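Local coordinates for protein P35 antigen (Borrelia burgdorferi, PDB 4ALY) that is an outer surface lipoprotein of the Lyme disease agent, critical to ensure infection after a tick bite, at residues R82-I87 against S185-L189; L149-K155 against L227-Y231; R106-S111 against V121-S125; K194-L198 against I274-I278; T169-G174 against K219-D223. All blocks are in the same frame, centred on the assembly; numbering follows the deposited sequence.

Interaction 1: residues R82-I87 against S185-L189; sequences RSENII and SAKIL
Ser83 and Ser185 bring helix 70-95 and helix 163-189 together at their closest backbone point, with CA atoms 4.4 Å apart. The serine methylenes face each other, Ser83 CB to Ser185 CB at 3.9 Å, and Ser185 CB also lies 3.5 Å from the carbonyl oxygen Ser83 O. Leu189 flanks this pair: its CG rests on Ser83 CB at 3.8 Å, while CD1 meets Ile87 CG1 at 3.8 Å as the two side chains run past each other in opposite directions. The other methyl, Leu189 CD2, is 3.4 Å from Glu84 OE1, whose chain bends at chi2 (65°) to bring the carboxylate round to the leucine. Neither hydroxyl bonds across the interface. Each OG sits beside its own backbone N and turns back along its own helix, Ser83 OG to Ile79 O and Ser185 OG to Met181 O. Further out, Phe210 of helix 200-233 touches both serines and Ile188. The segment axes approach to 9.0 Å at 127° between their N-to-C directions, a crossing between two helices of the bundle. Because the serine hydroxyls are satisfied within their own helices, the junction is held by van der Waals contact of small and aliphatic groups.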
# COMPACT_ATOMS: atom_id res chain seq x y z
N ARG A 82 5.17 -12.51 11.55
CA ARG A 82 4.66 -11.36 10.84
C ARG A 82 5.63 -10.79 9.76
O ARG A 82 5.22 -10.63 8.61
CB ARG A 82 4.10 -10.29 11.79
CG ARG A 82 2.66 -10.59 12.24
CD ARG A 82 2.09 -9.66 13.32
NE ARG A 82 1.22 -8.60 12.76
CZ ARG A 82 -0.08 -8.43 13.05
NH1 ARG A 82 -0.66 -9.23 13.93
NH2 ARG A 82 -0.78 -7.45 12.47
N SER A 83 6.91 -10.58 10.10
CA SER A 83 7.96 -10.15 9.12
C SER A 83 8.30 -11.19 8.03
O SER A 83 8.59 -10.84 6.87
CB SER A 83 9.30 -9.80 9.82
OG SER A 83 9.16 -8.75 10.74
N GLU A 84 8.29 -12.46 8.42
CA GLU A 84 8.56 -13.53 7.48
C GLU A 84 7.40 -13.57 6.52
O GLU A 84 7.64 -13.51 5.33
CB GLU A 84 8.72 -14.88 8.18
CG GLU A 84 9.54 -15.87 7.39
CD GLU A 84 10.98 -15.42 7.22
OE1 GLU A 84 11.64 -15.17 8.26
OE2 GLU A 84 11.46 -15.32 6.06
N ASN A 85 6.17 -13.64 7.03
CA ASN A 85 4.96 -13.69 6.20
C ASN A 85 4.85 -12.57 5.11
O ASN A 85 4.51 -12.85 3.94
CB ASN A 85 3.71 -13.80 7.06
CG ASN A 85 2.45 -14.04 6.26
OD1 ASN A 85 2.37 -14.98 5.44
ND2 ASN A 85 1.43 -13.22 6.51
N ILE A 86 5.28 -11.35 5.45
CA ILE A 86 5.22 -10.25 4.53
C ILE A 86 6.23 -10.38 3.41
O ILE A 86 5.90 -10.12 2.24
CB ILE A 86 5.28 -8.91 5.26
CG1 ILE A 86 3.92 -8.69 5.93
CG2 ILE A 86 5.65 -7.75 4.35
CD1 ILE A 86 3.96 -7.60 6.98
N ILE A 87 7.45 -10.79 3.75
CA ILE A 87 8.45 -11.08 2.73
C ILE A 87 8.06 -12.30 1.85
O ILE A 87 8.25 -12.25 0.64
CB ILE A 87 9.88 -11.11 3.31
CG1 ILE A 87 10.18 -9.78 4.00
CG2 ILE A 87 10.97 -11.41 2.25
CD1 ILE A 87 10.50 -8.61 3.06
N SER A 185 9.64 -5.04 7.43
CA SER A 185 9.93 -6.46 7.61
C SER A 185 11.37 -6.80 7.23
O SER A 185 11.97 -7.66 7.85
CB SER A 185 8.95 -7.34 6.86
OG SER A 185 7.63 -7.09 7.25
N ALA A 186 11.91 -6.13 6.21
CA ALA A 186 13.28 -6.34 5.77
C ALA A 186 14.25 -5.78 6.81
O ALA A 186 15.24 -6.45 7.13
CB ALA A 186 13.54 -5.72 4.38
N LYS A 187 13.96 -4.58 7.33
CA LYS A 187 14.71 -4.04 8.46
C LYS A 187 14.85 -5.03 9.62
O LYS A 187 15.95 -5.27 10.09
CB LYS A 187 14.13 -2.70 8.94
CG LYS A 187 14.69 -1.56 8.12
CD LYS A 187 14.02 -0.23 8.41
CE LYS A 187 14.94 0.81 7.75
NZ LYS A 187 14.31 2.11 7.41
N ILE A 188 13.73 -5.59 10.07
CA ILE A 188 13.68 -6.45 11.25
C ILE A 188 14.43 -7.75 11.00
O ILE A 188 15.27 -8.14 11.82
CB ILE A 188 12.21 -6.78 11.67
CG1 ILE A 188 11.52 -5.54 12.24
CG2 ILE A 188 12.14 -8.02 12.60
CD1 ILE A 188 10.09 -5.81 12.66
N LEU A 189 14.11 -8.44 9.90
CA LEU A 189 14.78 -9.69 9.50
C LEU A 189 16.27 -9.52 9.24
O LEU A 189 17.05 -10.46 9.43
CB LEU A 189 14.11 -10.30 8.29
CG LEU A 189 12.68 -10.81 8.33
CD1 LEU A 189 12.29 -11.13 6.89
CD2 LEU A 189 12.49 -12.05 9.22

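Interaction 2: residues L149-K155 against L227-Y231; sequences LGQILSK and LIDEY
Ile152 reaches from helix 143-157 onto the Tyr231 ring of helix 200-233, and its side chain maps most of the contact. The bond from CA to CB is directed at the partner helix. CG1, set beside its own backbone N (chi1 -65°), lies over one face of the ring, 3.7 Å from the centroid and 14° off the ring normal, a CH-pi contact. Its neighbour CG2, anti to that nitrogen, passes the rim of the ring near Tyr231 CD2 and meets Leu227 CD2 at 4.2 Å. At the tip, CD1 touches Tyr231 CB at 3.7 Å and comes to 3.8 Å from Ile228 CA, so the isoleucine ends against the backbone of the facing helix.

The two segments cross at 68° with their axes 10.2 Å apart at closest approach, a steep crossing within the all-helical fold of this Borrelia surface lipoprotein family. Leu227 CD2 meets Leu149 CD1 at 3.9 Å and, slightly further off, Leu153 CD2; the side chains of Leu149 and Leu227 cross at about a right angle. Helix 241-250 adds Leu244 against Ile152 and Leu248 against Leu153.

The polar end lies at the phenol. Lys155, extended beyond CG, carries NZ to the edge of the Tyr231 ring near its plane, placed to donate a hydrogen bond to the phenol oxygen, but the 2.5 Å between Lys155 NZ and Tyr231 OH is doubtfully short and says nothing of strength. The ammonium has a second acceptor in Gln238 O, and the backbone oxygen of Tyr231 accepts from Gln238 NE2.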
# COMPACT_ATOMS: atom_id res chain seq x y z
N LEU A 149 -11.56 -2.12 -9.49
CA LEU A 149 -11.02 -0.82 -9.05
C LEU A 149 -10.51 -0.04 -10.24
O LEU A 149 -10.99 1.09 -10.50
CB LEU A 149 -9.88 -0.95 -8.06
CG LEU A 149 -9.38 0.38 -7.35
CD1 LEU A 149 -10.57 1.18 -6.70
CD2 LEU A 149 -8.29 0.15 -6.29
N GLY A 150 -9.62 -0.68 -11.02
CA GLY A 150 -8.97 -0.10 -12.14
C GLY A 150 -9.85 0.38 -13.25
O GLY A 150 -9.47 1.36 -13.91
N GLN A 151 -10.97 -0.30 -13.52
CA GLN A 151 -11.92 0.12 -14.55
C GLN A 151 -12.70 1.39 -14.11
O GLN A 151 -13.07 2.27 -14.93
CB GLN A 151 -12.91 -1.00 -14.94
CG GLN A 151 -12.24 -2.21 -15.63
CD GLN A 151 -11.50 -1.83 -16.94
OE1 GLN A 151 -10.21 -1.69 -17.01
NE2 GLN A 151 -12.32 -1.64 -18.01
N ILE A 152 -12.95 1.48 -12.81
CA ILE A 152 -13.63 2.61 -12.27
C ILE A 152 -12.67 3.83 -12.25
O ILE A 152 -13.06 4.94 -12.60
CB ILE A 152 -14.07 2.21 -10.86
CG1 ILE A 152 -15.12 1.06 -10.94
CG2 ILE A 152 -14.48 3.40 -10.01
CD1 ILE A 152 -15.38 0.48 -9.57
N LEU A 153 -11.43 3.62 -11.82
CA LEU A 153 -10.47 4.69 -11.67
C LEU A 153 -10.02 5.18 -13.04
O LEU A 153 -9.61 6.31 -13.15
CB LEU A 153 -9.27 4.25 -10.84
CG LEU A 153 -9.45 4.01 -9.34
CD1 LEU A 153 -8.13 3.62 -8.66
CD2 LEU A 153 -10.15 5.14 -8.59
N SER A 154 -10.13 4.36 -14.07
CA SER A 154 -9.79 4.75 -15.41
C SER A 154 -10.83 5.74 -15.90
O SER A 154 -10.55 6.53 -16.83
CB SER A 154 -9.92 3.55 -16.34
OG SER A 154 -8.77 2.76 -16.31
N LYS A 155 -12.03 5.70 -15.33
CA LYS A 155 -13.04 6.63 -15.81
C LYS A 155 -12.63 8.03 -15.35
O LYS A 155 -12.75 8.97 -16.12
CB LYS A 155 -14.43 6.26 -15.34
CG LYS A 155 -14.97 5.02 -16.05
CD LYS A 155 -16.47 4.93 -15.83
CE LYS A 155 -17.13 4.23 -17.01
NZ LYS A 155 -18.46 3.77 -16.56
N LEU A 227 -16.04 1.39 -2.69
CA LEU A 227 -16.06 2.20 -3.91
C LEU A 227 -16.60 1.33 -5.05
O LEU A 227 -17.49 1.77 -5.78
CB LEU A 227 -14.65 2.73 -4.23
CG LEU A 227 -14.67 3.46 -5.59
CD1 LEU A 227 -15.69 4.63 -5.52
CD2 LEU A 227 -13.26 3.88 -6.03
N ILE A 228 -16.11 0.10 -5.18
CA ILE A 228 -16.55 -0.87 -6.16
C ILE A 228 -18.07 -1.10 -5.99
O ILE A 228 -18.82 -1.06 -6.99
CB ILE A 228 -15.75 -2.21 -5.99
CG1 ILE A 228 -14.26 -2.05 -6.41
CG2 ILE A 228 -16.43 -3.42 -6.66
CD1 ILE A 228 -13.44 -3.37 -6.33
N ASP A 229 -18.53 -1.30 -4.75
CA ASP A 229 -19.98 -1.50 -4.50
C ASP A 229 -20.76 -0.27 -4.83
O ASP A 229 -21.73 -0.40 -5.53
CB ASP A 229 -20.33 -1.91 -3.03
CG ASP A 229 -19.69 -3.24 -2.63
OD1 ASP A 229 -19.58 -4.18 -3.47
OD2 ASP A 229 -19.29 -3.37 -1.46
N GLU A 230 -20.37 0.92 -4.34
CA GLU A 230 -21.10 2.15 -4.64
C GLU A 230 -21.17 2.34 -6.15
O GLU A 230 -22.23 2.59 -6.69
CB GLU A 230 -20.45 3.35 -3.95
CG GLU A 230 -20.29 3.14 -2.43
CD GLU A 230 -19.21 4.00 -1.75
OE1 GLU A 230 -18.65 4.95 -2.34
OE2 GLU A 230 -18.90 3.72 -0.57
N TYR A 231 -20.06 2.12 -6.86
CA TYR A 231 -20.09 2.20 -8.31
C TYR A 231 -21.10 1.23 -8.96
O TYR A 231 -22.01 1.68 -9.71
CB TYR A 231 -18.69 2.05 -8.87
CG TYR A 231 -18.63 2.09 -10.38
CD1 TYR A 231 -18.74 0.91 -11.16
CD2 TYR A 231 -18.43 3.30 -11.04
CE1 TYR A 231 -18.67 0.94 -12.55
CE2 TYR A 231 -18.37 3.36 -12.41
CZ TYR A 231 -18.47 2.20 -13.16
OH TYR A 231 -18.39 2.30 -14.52

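Interaction 3: residues R106-S111 against V121-S125; sequences RAEIFS and VHFDS
Phe110 and Phe123 form a T-shaped pair, with the edge of Phe123 directed at the face of Phe110. Their centroids are 5.3 Å apart and the planes stand at 78°; the nearest atoms are Phe110 CD1 and Phe123 CD2 at 3.5 Å. Leu135 and Tyr136 of helix 129-137 also pack against Phe110.

The ionic part joins Arg106 to Asp124. Arg106 NE donates to Asp124 OD2 at 3.2 Å, using the anti lone pair of that oxygen; the oxygen lies 23° out of the guanidinium plane. A weak bond from NH2 ends on the same OD2, while NH1 goes to Asn100 O. The guanidinium and carboxylate planes are almost perpendicular, 89° apart, so the two groups do not meet as a flat, two-oxygen pair.

Backbone polar contacts form where loop 121-125, between helix 106-110 and helix 129-137, folds back on the end of helix 106-110. Asp124 N, inside the type I turn His122-Ser125, makes a weak hydrogen bond of 3.1 Å to Phe110 O. Over one face of the imidazole of His122 lies Ser111 O, 3.3 Å above the plane. Ser111 turns its hydroxyl inward, OG to Arg106 O at 2.9 Å, an oxygen that also accepts a hydrogen bond from Ser111 N, the wider pi-type turn.

With one carboxylate oxygen taking NE and, weakly, NH2, the charge pairing is lopsided.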
# COMPACT_ATOMS: atom_id res chain seq x y z
N ARG A 106 -3.31 -0.09 -17.49
CA ARG A 106 -2.24 0.60 -18.17
C ARG A 106 -2.72 1.68 -19.17
O ARG A 106 -2.13 2.76 -19.17
CB ARG A 106 -1.37 -0.40 -18.88
CG ARG A 106 -0.55 0.27 -19.95
CD ARG A 106 0.08 -0.81 -20.80
NE ARG A 106 1.44 -0.48 -21.08
CZ ARG A 106 2.44 -1.35 -21.11
NH1 ARG A 106 2.25 -2.68 -20.90
NH2 ARG A 106 3.66 -0.87 -21.34
N ALA A 107 -3.76 1.42 -19.97
CA ALA A 107 -4.11 2.36 -21.08
C ALA A 107 -4.49 3.75 -20.58
O ALA A 107 -4.15 4.70 -21.24
CB ALA A 107 -5.25 1.80 -21.97
N GLU A 108 -5.20 3.85 -19.42
CA GLU A 108 -5.74 5.13 -18.93
C GLU A 108 -5.19 5.63 -17.64
O GLU A 108 -5.51 6.78 -17.24
CB GLU A 108 -7.23 5.06 -18.64
CG GLU A 108 -8.07 4.28 -19.62
CD GLU A 108 -8.17 4.95 -20.95
OE1 GLU A 108 -7.52 6.02 -21.15
OE2 GLU A 108 -8.90 4.39 -21.79
N ILE A 109 -4.43 4.79 -16.94
CA ILE A 109 -3.86 5.22 -15.67
C ILE A 109 -2.36 5.13 -15.78
O ILE A 109 -1.68 6.16 -15.90
CB ILE A 109 -4.42 4.39 -14.49
CG1 ILE A 109 -5.92 4.22 -14.64
CG2 ILE A 109 -4.05 5.00 -13.12
CD1 ILE A 109 -6.59 3.38 -13.56
N PHE A 110 -1.79 3.91 -15.77
CA PHE A 110 -0.36 3.82 -15.49
C PHE A 110 0.42 4.54 -16.58
O PHE A 110 1.47 5.18 -16.38
CB PHE A 110 0.11 2.39 -15.33
CG PHE A 110 -0.50 1.65 -14.18
CD1 PHE A 110 -0.95 2.30 -13.04
CD2 PHE A 110 -0.55 0.25 -14.20
CE1 PHE A 110 -1.46 1.59 -11.95
CE2 PHE A 110 -1.02 -0.49 -13.10
CZ PHE A 110 -1.49 0.18 -11.97
N SER A 111 -0.12 4.51 -17.78
CA SER A 111 0.64 5.20 -18.84
C SER A 111 0.35 6.72 -18.90
O SER A 111 0.84 7.35 -19.79
CB SER A 111 0.47 4.53 -20.20
OG SER A 111 -0.82 4.80 -20.69
N VAL A 121 9.68 8.74 -16.86
CA VAL A 121 8.76 7.85 -17.61
C VAL A 121 7.49 7.66 -16.75
O VAL A 121 7.52 7.84 -15.54
CB VAL A 121 9.42 6.46 -17.92
CG1 VAL A 121 10.38 6.58 -19.09
CG2 VAL A 121 10.14 5.88 -16.69
N HIS A 122 6.38 7.33 -17.38
CA HIS A 122 5.13 7.01 -16.67
C HIS A 122 5.23 5.70 -15.91
O HIS A 122 6.13 4.89 -16.14
CB HIS A 122 4.01 6.93 -17.68
CG HIS A 122 3.77 8.22 -18.42
ND1 HIS A 122 4.04 8.37 -19.73
CD2 HIS A 122 3.26 9.44 -17.98
CE1 HIS A 122 3.71 9.62 -20.12
NE2 HIS A 122 3.27 10.28 -19.05
N PHE A 123 4.28 5.47 -15.02
CA PHE A 123 4.27 4.32 -14.10
C PHE A 123 4.07 2.96 -14.80
O PHE A 123 4.34 1.90 -14.23
CB PHE A 123 3.18 4.62 -13.09
CG PHE A 123 3.21 3.79 -11.85
CD1 PHE A 123 4.26 3.83 -11.01
CD2 PHE A 123 2.13 3.01 -11.52
CE1 PHE A 123 4.25 3.04 -9.85
CE2 PHE A 123 2.11 2.25 -10.40
CZ PHE A 123 3.15 2.28 -9.54
N ASP A 124 3.66 3.00 -16.06
CA ASP A 124 3.59 1.78 -16.83
C ASP A 124 4.95 1.27 -17.26
O ASP A 124 5.05 0.16 -17.76
CB ASP A 124 2.62 1.90 -18.03
CG ASP A 124 3.21 2.68 -19.25
OD1 ASP A 124 3.99 3.64 -19.08
OD2 ASP A 124 2.84 2.34 -20.37
N SER A 125 6.02 2.04 -17.06
CA SER A 125 7.30 1.59 -17.64
C SER A 125 7.96 0.35 -16.91
O SER A 125 7.73 0.15 -15.72
CB SER A 125 8.28 2.78 -17.68
OG SER A 125 9.63 2.24 -17.55

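Interaction 4: residues K194-L198 against I274-I278; sequences KLQQL and ILAPI
Ile278 is the residue around which residues 194-198 gather. Its CG1 stands between the backbone N and the carbonyl carbon (chi1 56°), the crowded position, and this sends CD1 in among Leu195, Leu198 and the backbone carbonyl of Lys194: Leu195 CD1 lies 4.1 Å from Ile278 CD1, Leu198 CD1 lies 3.9 Å from it, and Lys194 O is 3.5 Å away. The other branch, CG2, passes Gln197, with NE2 of that glutamine at 3.7 Å from Ile278 CG2.

Lys194 is partly exposed at the rim. The backbone places Lys194 CB 3.9 Å from Ile278 CB. Bends at chi2 and chi3 (149° and -73°) then bring Lys194 NZ to Ile278 O for a hydrogen bond of 3.2 Å, nearly in line with the carbonyl. Leu198 instead crosses both isoleucines at about a right angle. Its CD1 reaches Ile274 CG2 at 4.0 Å and its CD2 comes to 3.6 Å from Ile274 O.

This contact closes the end of the bundle, where the loop between helix 163-189 and helix 200-233 packs on the end of helix 254-275. Leu195 continues inward to Ile76, Ile79 and Leu80 of helix 70-95, and Leu198 rests on Leu203 of helix 200-233.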
# COMPACT_ATOMS: atom_id res chain seq x y z
N LYS A 194 19.60 -10.77 16.74
CA LYS A 194 19.82 -9.83 17.82
C LYS A 194 18.58 -9.16 18.48
O LYS A 194 18.73 -8.24 19.30
CB LYS A 194 20.86 -8.79 17.40
CG LYS A 194 22.27 -9.36 17.37
CD LYS A 194 23.11 -8.69 16.31
CE LYS A 194 22.68 -9.14 14.92
NZ LYS A 194 22.93 -8.06 13.92
N LEU A 195 17.38 -9.63 18.13
CA LEU A 195 16.12 -9.13 18.73
C LEU A 195 15.95 -9.47 20.21
O LEU A 195 15.31 -8.71 20.94
CB LEU A 195 14.89 -9.62 17.95
CG LEU A 195 14.19 -8.62 17.01
CD1 LEU A 195 15.13 -8.09 15.95
CD2 LEU A 195 12.97 -9.26 16.35
N GLN A 196 16.51 -10.60 20.66
CA GLN A 196 16.50 -10.90 22.11
C GLN A 196 17.36 -9.91 22.91
O GLN A 196 17.20 -9.82 24.12
CB GLN A 196 16.91 -12.33 22.42
CG GLN A 196 18.31 -12.67 21.96
CD GLN A 196 18.26 -13.56 20.75
OE1 GLN A 196 17.51 -13.29 19.79
NE2 GLN A 196 19.02 -14.66 20.79
N GLN A 197 18.22 -9.15 22.25
CA GLN A 197 18.99 -8.10 22.91
C GLN A 197 18.16 -6.89 23.25
O GLN A 197 18.69 -5.93 23.83
CB GLN A 197 20.15 -7.64 22.06
CG GLN A 197 21.35 -8.55 22.07
CD GLN A 197 22.50 -7.92 21.30
OE1 GLN A 197 23.22 -8.60 20.57
NE2 GLN A 197 22.66 -6.59 21.43
N LEU A 198 16.88 -6.91 22.86
CA LEU A 198 16.05 -5.72 22.98
C LEU A 198 15.17 -5.70 24.21
O LEU A 198 14.60 -6.69 24.65
CB LEU A 198 15.23 -5.44 21.72
CG LEU A 198 15.89 -4.93 20.44
CD1 LEU A 198 14.83 -4.92 19.36
CD2 LEU A 198 16.52 -3.55 20.56
N ILE A 274 14.55 2.03 16.97
CA ILE A 274 14.59 0.80 17.77
C ILE A 274 15.69 -0.18 17.34
O ILE A 274 16.23 -0.88 18.17
CB ILE A 274 13.25 0.07 17.81
CG1 ILE A 274 12.20 0.91 18.55
CG2 ILE A 274 13.41 -1.30 18.47
CD1 ILE A 274 10.77 0.53 18.20
N LEU A 275 16.04 -0.20 16.04
CA LEU A 275 17.01 -1.20 15.51
C LEU A 275 18.49 -0.72 15.39
O LEU A 275 19.42 -1.53 15.32
CB LEU A 275 16.49 -1.82 14.18
CG LEU A 275 15.11 -2.54 14.18
CD1 LEU A 275 14.77 -3.09 12.80
CD2 LEU A 275 14.99 -3.63 15.24
N ALA A 276 18.69 0.60 15.33
CA ALA A 276 20.04 1.19 15.37
C ALA A 276 20.96 0.49 16.41
O ALA A 276 22.05 0.04 16.03
CB ALA A 276 19.97 2.70 15.61
N PRO A 277 20.52 0.34 17.69
CA PRO A 277 21.48 -0.24 18.64
C PRO A 277 21.90 -1.71 18.39
O PRO A 277 22.84 -2.16 19.04
CB PRO A 277 20.77 -0.08 20.01
CG PRO A 277 19.73 0.98 19.78
CD PRO A 277 19.26 0.67 18.38
N ILE A 278 21.25 -2.44 17.48
CA ILE A 278 21.62 -3.86 17.20
C ILE A 278 22.15 -4.08 15.76
O ILE A 278 22.29 -5.22 15.29
CB ILE A 278 20.50 -4.88 17.58
CG1 ILE A 278 19.17 -4.55 16.87
CG2 ILE A 278 20.31 -4.95 19.09
CD1 ILE A 278 18.00 -5.46 17.22

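Interaction 5: residues T169-G174 against K219-D223; sequences TLINRG and KWLKD
Trp220 from helix 200-233 enters helix 163-189 as a knob in a hole made by Thr169, Leu170, Arg173 and Gly174. The tight part is over the indole. Gly174 CA lies on one face, 3.6 Å from the centroid of the five-membered ring of Trp220 and 23° off its normal, a CH-pi contact that the lack of a side chain on Gly174 permits. At the far edge, Thr169 CG2 sits in the ring plane 3.5 Å from Trp220 CZ3, and Leu170 CD2 is 4.1 Å from Trp220 CH2. With CG anti to the backbone N (chi1 166°), the tryptophan extends across the gap between axes that come no closer than 11.6 Å. Its NE1 bonds to Ser138 OG, so the buried indole nitrogen is satisfied outside the two helices.

Buried Arg173 belongs to the same tight part. It lays CG against Trp220 CE3 at 3.4 Å, then bends at chi2 and chi3 so that one face of its guanidinium covers Trp220 CE3, off centre, and its edge reaches Asp223. Arg173 NH2 and NH1 both grip the single oxygen Asp223 OD2, at 2.8 Å and 3.0 Å, with OD2 in the guanidinium plane; NH2 meets the anti lone pair of Asp223 OD2. NH2 has a second partner in Asn252 OD1. The loose, solvent side is that of Lys219, an exposed residue whose CD is 4.3 Å from Arg173 NH1.

The segments run at 148° to each other, and the wider pi-type turn at 169-174 lies just where the tryptophan enters. This is a single knob-into-hole contact between helices running nearly antiparallel in the middle of an all-helical bundle.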
# COMPACT_ATOMS: atom_id res chain seq x y z
N THR A 169 -4.23 8.56 -4.61
CA THR A 169 -4.89 7.41 -4.00
C THR A 169 -4.09 6.09 -4.15
O THR A 169 -3.92 5.36 -3.19
CB THR A 169 -6.27 7.27 -4.64
OG1 THR A 169 -7.02 8.49 -4.44
CG2 THR A 169 -6.98 6.07 -4.11
N LEU A 170 -3.55 5.84 -5.34
CA LEU A 170 -2.95 4.57 -5.62
C LEU A 170 -1.53 4.54 -5.05
O LEU A 170 -1.05 3.53 -4.52
CB LEU A 170 -2.96 4.32 -7.15
CG LEU A 170 -4.27 3.89 -7.85
CD1 LEU A 170 -4.03 3.66 -9.36
CD2 LEU A 170 -4.86 2.63 -7.22
N ILE A 171 -0.86 5.66 -5.15
CA ILE A 171 0.53 5.69 -4.82
C ILE A 171 0.80 6.13 -3.38
O ILE A 171 1.53 5.48 -2.65
CB ILE A 171 1.26 6.57 -5.84
CG1 ILE A 171 1.11 5.84 -7.20
CG2 ILE A 171 2.71 6.85 -5.37
CD1 ILE A 171 1.86 6.47 -8.34
N ASN A 172 0.17 7.21 -2.97
CA ASN A 172 0.49 7.80 -1.68
C ASN A 172 -0.30 7.10 -0.61
O ASN A 172 0.17 7.09 0.54
CB ASN A 172 0.15 9.27 -1.68
CG ASN A 172 1.00 10.06 -2.68
OD1 ASN A 172 1.76 10.88 -2.26
ND2 ASN A 172 0.88 9.79 -3.98
N ARG A 173 -1.45 6.49 -0.99
CA ARG A 173 -2.16 5.62 -0.08
C ARG A 173 -1.78 4.12 -0.24
O ARG A 173 -1.06 3.59 0.59
CB ARG A 173 -3.70 5.92 0.08
CG ARG A 173 -4.39 4.82 0.85
CD ARG A 173 -5.42 5.07 1.97
NE ARG A 173 -6.72 5.41 1.46
CZ ARG A 173 -7.89 5.04 1.99
NH1 ARG A 173 -7.97 4.26 3.06
NH2 ARG A 173 -9.00 5.46 1.42
N GLY A 174 -2.25 3.42 -1.29
CA GLY A 174 -2.13 1.95 -1.33
C GLY A 174 -0.70 1.49 -1.48
O GLY A 174 -0.20 0.67 -0.65
N LYS A 219 -8.15 -0.62 6.02
CA LYS A 219 -9.09 0.42 5.72
C LYS A 219 -8.98 0.78 4.23
O LYS A 219 -9.97 1.16 3.60
CB LYS A 219 -8.84 1.62 6.63
CG LYS A 219 -10.01 2.58 6.60
CD LYS A 219 -9.57 3.95 7.01
CE LYS A 219 -10.76 4.91 6.95
NZ LYS A 219 -10.24 6.28 7.22
N TRP A 220 -7.78 0.64 3.66
CA TRP A 220 -7.55 0.75 2.20
C TRP A 220 -8.30 -0.34 1.49
O TRP A 220 -8.91 -0.12 0.45
CB TRP A 220 -6.06 0.72 1.91
CG TRP A 220 -5.62 0.48 0.49
CD1 TRP A 220 -4.92 -0.60 -0.00
CD2 TRP A 220 -5.79 1.38 -0.68
NE1 TRP A 220 -4.64 -0.44 -1.34
CE2 TRP A 220 -5.17 0.70 -1.81
CE3 TRP A 220 -6.38 2.64 -0.89
CZ2 TRP A 220 -5.13 1.28 -3.09
CZ3 TRP A 220 -6.35 3.21 -2.18
CH2 TRP A 220 -5.76 2.54 -3.25
N LEU A 221 -8.30 -1.53 2.07
CA LEU A 221 -9.02 -2.65 1.44
C LEU A 221 -10.50 -2.40 1.53
O LEU A 221 -11.24 -2.65 0.56
CB LEU A 221 -8.67 -4.01 2.08
CG LEU A 221 -7.24 -4.59 1.86
CD1 LEU A 221 -6.89 -5.67 2.90
CD2 LEU A 221 -7.14 -5.14 0.45
N LYS A 222 -10.94 -1.92 2.69
CA LYS A 222 -12.36 -1.57 2.89
C LYS A 222 -12.89 -0.39 2.00
O LYS A 222 -14.01 -0.43 1.41
CB LYS A 222 -12.63 -1.34 4.39
CG LYS A 222 -14.08 -0.98 4.73
CD LYS A 222 -14.26 0.52 5.01
CE LYS A 222 -14.90 0.75 6.39
NZ LYS A 222 -16.40 0.67 6.39
N ASP A 223 -12.10 0.68 1.90
CA ASP A 223 -12.59 1.81 1.08
C ASP A 223 -12.66 1.41 -0.40
O ASP A 223 -13.48 1.94 -1.13
CB ASP A 223 -11.77 3.11 1.25
CG ASP A 223 -11.89 3.74 2.65
OD1 ASP A 223 -12.91 3.52 3.33
OD2 ASP A 223 -10.96 4.45 3.08

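Overall arrangement
The centre of interaction 5 lies about 6 Å from the centre of the chain, and interactions 2 and 3 meet it there: Leu170 takes Leu153 CD1 on its CD2 at 3.7 Å and Ile109 CG2 on its CD1 at 4.0 Å. Interactions 2 and 3 also touch each other directly, Ile109 CD1 lying 3.5 Å from Gly150 O. At the other end, interactions 1 and 4 are joined through Leu275 CD1, 3.7 Å from Lys187 O, with centres about 15 Å apart. The two groups are separate; the nearest atoms of interactions 1 and 5 are about 11 Å apart. Helix 163-189, shared by interactions 1 and 5, runs between the groups, while helix 200-233 ties 2 to 5.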